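PDB 4GF0: glutathione S-transferase from Sulfitobacter, which binds glutathione and, as a member of the glutathione transferase family, probably conjugates it to electrophilic substrates. Local coordinates for the interface of chains A and B. Residues are numbered along the deposited sequence; one frame, centred on the assembly and turned at random. Chains: chain A/B, Glutathione S-transferase.

The interface of chains A and B. Residues chain A 118-122; chain B 112, 128-129, 132, 136.
The indole of A:Trp119 is sandwiched between B:His112 across the interface and A:Arg118 of its own chain. The B:His112 ring stacks on the five-membered ring of A:Trp119, nearly parallel (9°) with centroids 3.7 Å apart, while CB of A:Arg118 sits over the centre of the indole on the opposite face, 3.6 Å above the plane. CG of A:Trp119 lies beside the backbone N and anti to the carbonyl carbon (chi1 -54°), which carries the indole out to CE1 and NE2 of the imidazole. Further along helix 123-148 of chain B, the methyl CG2 of B:Thr136 rests against the carbonyl O of A:Arg118. B:Gln132, bent at chi2 (-51°), passes its CG by the carbonyl O of A:Trp119 and crosses the aliphatic chain of A:Lys121 obliquely, CD to CD 3.6 Å. A water joins the two backbones, 2.7 Å from A:Trp119 O and 2.8 Å from B:Met129 O. At the rim the carboxylate of B:Asp128, its CG anti to the backbone N, takes two successive amides of chain A on syn lone pairs: A:Lys121 N to OD1 at 2.9 Å and A:Gln122 N to OD2 at 2.7 Å. OD1 also accepts NE2 of B:Gln132 at 3.0 Å, nearly along the C-O axis, so the B:Gln132 amide, itself part of the contact, helps hold the carboxylate from its own side. An alanine in place of B:Asp128 would remove both carboxylate acceptors and would probably leave the backbone of A:Lys121 and A:Gln122 less firmly held. Chain A contributes the end of 3-10 helix 116-118 and the loop to helix 123-148; chain B offers its own helix 123-148, with B:His112 following helix 89-111. Two-fold symmetry repeats the contact, consistent with the family's usual dimer.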
loop_
_atom_site.group_PDB
_atom_site.type_symbol
_atom_site.label_atom_id
_atom_site.label_comp_id
_atom_site.label_asym_id
_atom_site.label_seq_id
_atom_site.Cartn_x
_atom_site.Cartn_y
_atom_site.Cartn_z
ATOM N N ARG A 118 0.927 -3.369 17.524
ATOM C CA ARG A 118 0.560 -2.194 16.737
ATOM C C ARG A 118 -0.876 -1.740 17.000
ATOM O O ARG A 118 -1.188 -0.558 16.858
ATOM C CB ARG A 118 0.724 -2.473 15.244
ATOM C CG ARG A 118 2.160 -2.613 14.809
ATOM C CD ARG A 118 2.230 -2.836 13.316
ATOM N NE ARG A 118 3.578 -3.173 12.874
ATOM C CZ ARG A 118 3.862 -3.666 11.675
ATOM N NH1 ARG A 118 2.884 -3.877 10.800
ATOM N NH2 ARG A 118 5.119 -3.951 11.355
ATOM N N TRP A 119 -1.751 -2.672 17.370
ATOM C CA TRP A 119 -3.178 -2.371 17.410
ATOM C C TRP A 119 -3.850 -2.745 18.731
ATOM O O TRP A 119 -5.018 -2.435 18.934
ATOM C CB TRP A 119 -3.908 -3.083 16.259
ATOM C CG TRP A 119 -3.326 -2.787 14.922
ATOM C CD1 TRP A 119 -3.476 -1.640 14.204
ATOM C CD2 TRP A 119 -2.500 -3.658 14.133
ATOM N NE1 TRP A 119 -2.777 -1.736 13.012
ATOM C CE2 TRP A 119 -2.181 -2.963 12.946
ATOM C CE3 TRP A 119 -1.996 -4.948 14.320
ATOM C CZ2 TRP A 119 -1.373 -3.524 11.945
ATOM C CZ3 TRP A 119 -1.209 -5.502 13.325
ATOM C CH2 TRP A 119 -0.899 -4.788 12.151
ATOM N N ALA A 120 -3.112 -3.416 19.608
ATOM C CA ALA A 120 -3.648 -3.894 20.886
ATOM C C ALA A 120 -2.567 -3.867 21.953
ATOM O O ALA A 120 -1.384 -3.756 21.638
ATOM C CB ALA A 120 -4.211 -5.309 20.744
ATOM N N LYS A 121 -2.975 -3.986 23.215
ATOM C CA LYS A 121 -2.038 -3.919 24.328
ATOM C C LYS A 121 -1.976 -5.199 25.158
ATOM O O LYS A 121 -0.959 -5.482 25.787
ATOM C CB LYS A 121 -2.375 -2.732 25.235
ATOM C CG LYS A 121 -1.669 -1.447 24.831
ATOM C CD LYS A 121 -2.302 -0.232 25.495
ATOM C CE LYS A 121 -1.666 1.066 25.000
ATOM N NZ LYS A 121 -0.322 1.321 25.587
ATOM N N GLN A 122 -3.061 -5.967 25.163
ATOM C CA GLN A 122 -3.147 -7.141 26.032
ATOM C C GLN A 122 -2.584 -8.419 25.419
ATOM O O GLN A 122 -2.749 -8.684 24.223
ATOM C CB GLN A 122 -4.591 -7.367 26.492
ATOM C CG GLN A 122 -5.232 -6.130 27.102
ATOM C CD GLN A 122 -4.448 -5.594 28.285
ATOM O OE1 GLN A 122 -3.844 -6.358 29.044
ATOM N NE2 GLN A 122 -4.452 -4.275 28.450
ATOM N N HIS B 112 -9.470 -1.192 12.651
ATOM C CA HIS B 112 -9.552 -1.998 13.869
ATOM C C HIS B 112 -10.643 -1.507 14.805
ATOM O O HIS B 112 -10.932 -2.167 15.801
ATOM C CB HIS B 112 -8.216 -2.033 14.619
ATOM C CG HIS B 112 -7.193 -2.921 14.000
ATOM N ND1 HIS B 112 -6.495 -2.594 12.847
ATOM C CD2 HIS B 112 -6.726 -4.144 14.363
ATOM C CE1 HIS B 112 -5.664 -3.561 12.537
ATOM N NE2 HIS B 112 -5.785 -4.521 13.454
ATOM N N ASP B 128 -10.007 -4.258 23.484
ATOM C CA ASP B 128 -8.605 -3.835 23.426
ATOM C C ASP B 128 -8.335 -3.006 22.167
ATOM O O ASP B 128 -7.801 -1.892 22.251
ATOM C CB ASP B 128 -7.706 -5.075 23.453
ATOM C CG ASP B 128 -6.244 -4.759 23.760
ATOM O OD1 ASP B 128 -5.835 -3.575 23.797
ATOM O OD2 ASP B 128 -5.484 -5.729 23.954
ATOM N N MET B 129 -8.711 -3.540 21.005
ATOM C CA MET B 129 -8.539 -2.821 19.738
ATOM C C MET B 129 -9.232 -1.461 19.739
ATOM O O MET B 129 -8.630 -0.451 19.364
ATOM C CB MET B 129 -9.082 -3.648 18.570
ATOM C CG MET B 129 -8.249 -4.849 18.186
ATOM S SD MET B 129 -9.137 -5.797 16.941
ATOM C CE MET B 129 -7.991 -7.141 16.639
ATOM N N GLN B 132 -7.520 1.334 21.561
ATOM C CA GLN B 132 -6.258 1.836 21.015
ATOM C C GLN B 132 -6.456 2.794 19.850
ATOM O O GLN B 132 -5.534 3.545 19.501
ATOM C CB GLN B 132 -5.358 0.684 20.557
ATOM C CG GLN B 132 -5.218 -0.445 21.565
ATOM C CD GLN B 132 -4.827 0.045 22.941
ATOM O OE1 GLN B 132 -4.071 1.008 23.077
ATOM N NE2 GLN B 132 -5.348 -0.613 23.976
ATOM N N THR B 136 -3.655 5.032 17.997
ATOM C CA THR B 136 -3.052 4.664 16.717
ATOM C C THR B 136 -3.360 5.713 15.655
ATOM O O THR B 136 -2.493 6.074 14.850
ATOM C CB THR B 136 -3.509 3.276 16.229
ATOM O OG1 THR B 136 -4.934 3.259 16.114
ATOM C CG2 THR B 136 -3.068 2.187 17.215
HETATM O O HOH W 1 -6.666 -0.858 17.474
#